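Local coordinates for protein serine protease (Nocardiopsis alba, PDB 2OUA) that probably cleaves peptide bonds inside protein chains as a secreted, acid-resistant serine endopeptidase of the chymotrypsin-like S1 family, at residues Gly145-Gly150 with Gly155-Gly160; Gly159-Gly162 with Gly168-Phe171. All coordinates share one frame; numbering follows the deposited sequence.

Contact 1 (Gly145-Gly150 with Gly155-Gly160). With AES (4-(2-aminoethyl)benzenesulfonyl fluoride), chain E.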
loop_
_atom_site.group_PDB
_atom_site.type_symbol
_atom_site.label_atom_id
_atom_site.label_comp_id
_atom_site.label_asym_id
_atom_site.label_seq_id
_atom_site.Cartn_x
_atom_site.Cartn_y
_atom_site.Cartn_z
ATOM N N GLY A 145 -2.392 -1.371 1.859
ATOM C CA GLY A 145 -1.731 -2.630 1.554
ATOM C C GLY A 145 -1.074 -2.713 0.190
ATOM O O GLY A 145 -1.361 -1.927 -0.710
ATOM N N SER A 146 -0.199 -3.700 0.037
ATOM C CA SER A 146 0.547 -3.895 -1.195
ATOM C C SER A 146 -0.234 -4.498 -2.364
ATOM O O SER A 146 -1.045 -5.403 -2.176
ATOM C CB SER A 146 1.756 -4.810 -0.934
ATOM O OG SER A 146 2.200 -4.749 0.413
ATOM N N PHE A 147 -0.005 -3.944 -3.558
ATOM C CA PHE A 147 -0.534 -4.492 -4.809
ATOM C C PHE A 147 0.775 -4.788 -5.524
ATOM O O PHE A 147 1.603 -3.890 -5.747
ATOM C CB PHE A 147 -1.358 -3.509 -5.651
ATOM C CG PHE A 147 -2.836 -3.624 -5.428
ATOM C CD1 PHE A 147 -3.435 -2.869 -4.431
ATOM C CD2 PHE A 147 -3.621 -4.509 -6.165
ATOM C CE1 PHE A 147 -4.784 -2.986 -4.169
ATOM C CE2 PHE A 147 -4.998 -4.637 -5.901
ATOM C CZ PHE A 147 -5.570 -3.867 -4.895
ATOM N N ILE A 148 0.969 -6.054 -5.855
ATOM C CA ILE A 148 2.204 -6.479 -6.488
ATOM C C ILE A 148 1.953 -7.491 -7.605
ATOM O O ILE A 148 1.050 -8.320 -7.509
ATOM C CB ILE A 148 3.141 -7.096 -5.410
ATOM C CG1 ILE A 148 4.479 -7.502 -6.023
ATOM C CG2 ILE A 148 2.452 -8.288 -4.751
ATOM C CD1 ILE A 148 5.472 -8.031 -5.006
ATOM N N SER A 149 2.736 -7.398 -8.675
ATOM C CA SER A 149 2.624 -8.329 -9.797
ATOM C C SER A 149 3.957 -9.058 -9.893
ATOM O O SER A 149 4.968 -8.464 -10.260
ATOM C CB SER A 149 2.344 -7.585 -11.106
ATOM O OG SER A 149 1.111 -6.894 -11.042
ATOM N N GLY A 150 3.958 -10.345 -9.562
ATOM C CA GLY A 150 5.198 -11.104 -9.601
ATOM C C GLY A 150 6.115 -10.548 -8.529
ATOM O O GLY A 150 5.803 -10.635 -7.342
ATOM N N GLY A 155 1.447 -0.763 -6.459
ATOM C CA GLY A 155 0.818 0.340 -5.753
ATOM C C GLY A 155 0.302 -0.013 -4.372
ATOM O O GLY A 155 0.616 -1.079 -3.840
ATOM N N VAL A 156 -0.482 0.891 -3.786
ATOM C CA VAL A 156 -1.046 0.671 -2.463
ATOM C C VAL A 156 -2.568 0.803 -2.498
ATOM O O VAL A 156 -3.121 1.685 -3.161
ATOM C CB VAL A 156 -0.446 1.654 -1.421
ATOM C CG1 VAL A 156 1.074 1.457 -1.348
ATOM C CG2 VAL A 156 -0.776 3.097 -1.792
ATOM N N THR A 157 -3.239 -0.093 -1.778
ATOM C CA THR A 157 -4.699 -0.130 -1.722
ATOM C C THR A 157 -5.333 1.190 -1.296
ATOM O O THR A 157 -5.042 1.706 -0.219
ATOM C CB THR A 157 -5.162 -1.230 -0.763
ATOM O OG1 THR A 157 -4.554 -2.468 -1.146
ATOM C CG2 THR A 157 -6.677 -1.377 -0.808
ATOM N N SER A 158 -6.221 1.721 -2.138
ATOM C CA SER A 158 -6.882 2.989 -1.854
ATOM C C SER A 158 -8.336 2.832 -1.405
ATOM O O SER A 158 -8.785 3.495 -0.467
ATOM C CB SER A 158 -6.828 3.893 -3.089
ATOM O OG SER A 158 -7.577 5.084 -2.878
ATOM N N GLY A 159 -9.074 1.967 -2.086
ATOM C CA GLY A 159 -10.466 1.762 -1.733
ATOM C C GLY A 159 -11.180 0.955 -2.795
ATOM O O GLY A 159 -10.549 0.428 -3.708
ATOM N N GLY A 160 -12.497 0.850 -2.682
ATOM C CA GLY A 160 -13.239 0.089 -3.668
ATOM C C GLY A 160 -14.648 -0.230 -3.231
ATOM O O GLY A 160 -15.193 0.415 -2.337
HETATM C C3 AES E . -13.057 0.848 2.876
HETATM C C2 AES E . -11.672 0.826 2.737
HETATM C C1 AES E . -11.062 -0.194 2.010
HETATM S S AES E . -9.326 -0.197 1.792
HETATM O O1S AES E . -8.852 -1.607 1.594
HETATM O O2S AES E . -8.971 0.617 0.584
HETATM C C6 AES E . -11.838 -1.193 1.430
HETATM C C5 AES E . -13.222 -1.170 1.570
HETATM C C4 AES E . -13.833 -0.147 2.293
HETATM C C7 AES E . -15.357 -0.109 2.436
HETATM C C8 AES E . -16.055 0.067 1.086
HETATM N N8 AES E . -15.623 1.325 0.458
#
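The beta hairpin that follows the predicted nucleophile Ser143 in the closed C-terminal barrel of this chymotrypsin-like protease domain, the C-terminal part of a longer zymogen, brings Phe147 beside Gly155 and Thr157, and it joins the strand that lines the inhibitor pocket to its neighbour in the barrel. Phe147 and Gly155 form an antiparallel hydrogen-bonded pair, Phe147 N donating to Gly155 O at 2.9 Å and Gly155 N to Phe147 O at 3.2 Å. Next along the ladder, Ser146 faces Val156 as a non-hydrogen-bonded pair. Beyond it Thr157 N donates to Gly145 O over 2.8 Å with an N-H...O angle of 161°, lying in the carbonyl plane; Val156 CA brings its C-H to the same oxygen at 3.1 Å, so the carbonyl two residues after Ser143 takes one strong N-H bond and a weaker C-H...O contact from adjacent residues. The strand directions run 134° apart, and within the two segments only Gly145 to Phe147 pair with Gly155 to Thr157.

Among side chains, Phe147 does most of the touching. Its CG lies anti to the carbonyl carbon (chi1 -96°, well turned from a staggered value), which carries the ring along the hairpin to Thr157. The backbone N of Thr157 lies in the ring plane at its edge, while CE1 comes within 3.1 Å of Thr157 OG1, the two side chains crossing at about a right angle. Tyr172 and Thr170 of the strand 167-174 also pack on this ring. On the other face, Ser146 OG is hydrogen-bonded to Gly18 O. Further along, Ser158 OG bonds Asp61 of the predicted charge relay. Thr157 CG2, anti to the backbone N, reaches the sulfonyl group of AES, 3.2 Å from O1S.

Contact 2 (Gly159-Gly162 with Gly168-Phe171). With AES (4-(2-aminoethyl)benzenesulfonyl fluoride), chain E.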
loop_
_atom_site.group_PDB
_atom_site.type_symbol
_atom_site.label_atom_id
_atom_site.label_comp_id
_atom_site.label_asym_id
_atom_site.label_seq_id
_atom_site.Cartn_x
_atom_site.Cartn_y
_atom_site.Cartn_z
ATOM N N GLY A 159 -9.074 1.967 -2.086
ATOM C CA GLY A 159 -10.466 1.762 -1.733
ATOM C C GLY A 159 -11.180 0.955 -2.795
ATOM O O GLY A 159 -10.549 0.428 -3.708
ATOM N N GLY A 160 -12.497 0.850 -2.682
ATOM C CA GLY A 160 -13.239 0.089 -3.668
ATOM C C GLY A 160 -14.648 -0.230 -3.231
ATOM O O GLY A 160 -15.193 0.415 -2.337
ATOM N N SER A 161 -15.236 -1.237 -3.865
ATOM C CA SER A 161 -16.597 -1.646 -3.555
ATOM C C SER A 161 -16.664 -3.144 -3.304
ATOM O O SER A 161 -15.772 -3.890 -3.708
ATOM C CB SER A 161 -17.519 -1.281 -4.715
ATOM O OG SER A 161 -17.081 -1.907 -5.911
ATOM N N GLY A 162 -17.729 -3.576 -2.640
ATOM C CA GLY A 162 -17.899 -4.986 -2.347
ATOM C C GLY A 162 -17.049 -5.452 -1.183
ATOM O O GLY A 162 -16.605 -4.650 -0.357
ATOM N N GLY A 168 -15.527 -8.074 -5.292
ATOM C CA GLY A 168 -15.597 -6.632 -5.425
ATOM C C GLY A 168 -14.575 -6.055 -6.381
ATOM O O GLY A 168 -13.949 -6.778 -7.151
ATOM N N THR A 169 -14.421 -4.737 -6.328
ATOM C CA THR A 169 -13.476 -4.021 -7.177
ATOM C C THR A 169 -12.620 -3.162 -6.260
ATOM O O THR A 169 -13.134 -2.520 -5.346
ATOM C CB THR A 169 -14.219 -3.117 -8.183
ATOM O OG1 THR A 169 -15.008 -3.932 -9.059
ATOM C CG2 THR A 169 -13.233 -2.300 -9.011
ATOM N N THR A 170 -11.311 -3.159 -6.493
ATOM C CA THR A 170 -10.415 -2.378 -5.651
ATOM C C THR A 170 -9.479 -1.520 -6.480
ATOM O O THR A 170 -8.937 -1.971 -7.489
ATOM C CB THR A 170 -9.583 -3.299 -4.737
ATOM O OG1 THR A 170 -10.465 -4.038 -3.880
ATOM C CG2 THR A 170 -8.629 -2.480 -3.875
ATOM N N PHE A 171 -9.305 -0.272 -6.052
ATOM C CA PHE A 171 -8.435 0.664 -6.745
ATOM C C PHE A 171 -7.175 0.877 -5.918
ATOM O O PHE A 171 -7.210 0.810 -4.691
ATOM C CB PHE A 171 -9.128 2.021 -6.926
ATOM C CG PHE A 171 -10.401 1.961 -7.721
ATOM C CD1 PHE A 171 -11.587 1.531 -7.131
ATOM C CD2 PHE A 171 -10.414 2.330 -9.064
ATOM C CE1 PHE A 171 -12.773 1.471 -7.868
ATOM C CE2 PHE A 171 -11.593 2.275 -9.815
ATOM C CZ PHE A 171 -12.776 1.842 -9.213
HETATM C C3 AES E . -13.057 0.848 2.876
HETATM C C2 AES E . -11.672 0.826 2.737
HETATM C C1 AES E . -11.062 -0.194 2.010
HETATM S S AES E . -9.326 -0.197 1.792
HETATM O O1S AES E . -8.852 -1.607 1.594
HETATM O O2S AES E . -8.971 0.617 0.584
HETATM C C6 AES E . -11.838 -1.193 1.430
HETATM C C5 AES E . -13.222 -1.170 1.570
HETATM C C4 AES E . -13.833 -0.147 2.293
HETATM C C7 AES E . -15.357 -0.109 2.436
HETATM C C8 AES E . -16.055 0.067 1.086
HETATM N N8 AES E . -15.623 1.325 0.458
#
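Gly160 packs against Thr169 and Thr170 with backbone alone: its CA lies 4.2 Å from Thr170 CA and makes a CA-H...O contact to Thr169 O at 3.1 Å. Beside it Phe171 N donates to Gly159 O at 2.7 Å, almost straight at 174°, whereas the return bond from Gly159 N to Phe171 O is weak. The same Gly159 O touches Thr170 CG2 at 3.5 Å and lies in plane at the edge of the Phe171 ring, near CD1.

The backbones stay close along the ladder, and Gly162 and Gly168 approach as nearly as Gly160 and Thr170 do. Looseness lies in the side chains on the solvent side, where Ser161 and Gly162 are exposed. Ser161 and Thr169 exchange two backbone bonds, but Ser161 OG stands 3.8 Å from Thr169 CB.

Away from Thr169, Gly160 O accepts a hydrogen bond from the amino nitrogen N8 of AES at 3.0 Å. With Ser158 and Gly159 both facing Phe171, the strand carries a classic beta bulge; it lines the AES pocket here and, as in other chymotrypsin-like proteases, probably binds the substrate backbone.

How the contacts relate
Contact 1 is core and contact 2 runs out to the surface, yet both pair a neighbour with the same strand, 152-160, in the C-terminal barrel. Gly145 to Phe147 flank its buried middle, Gly155 to Thr157; residues 168-171 flank its outer end. Gly159 and Gly160 lie in both ranges, but make their strand pairing only in contact 2. Their chemistry follows their place: contact 1 adds a large aromatic side chain to its backbone bonds, whereas contact 2 relies on glycine-rich backbone pairing. The two meet where Phe147 CZ and Thr157 CG2 pack on Thr170 CG2, and where Ser158 N probably bonds Phe171 O. AES spans them, its sulfonyl end near Thr157 and its amino end at Gly160.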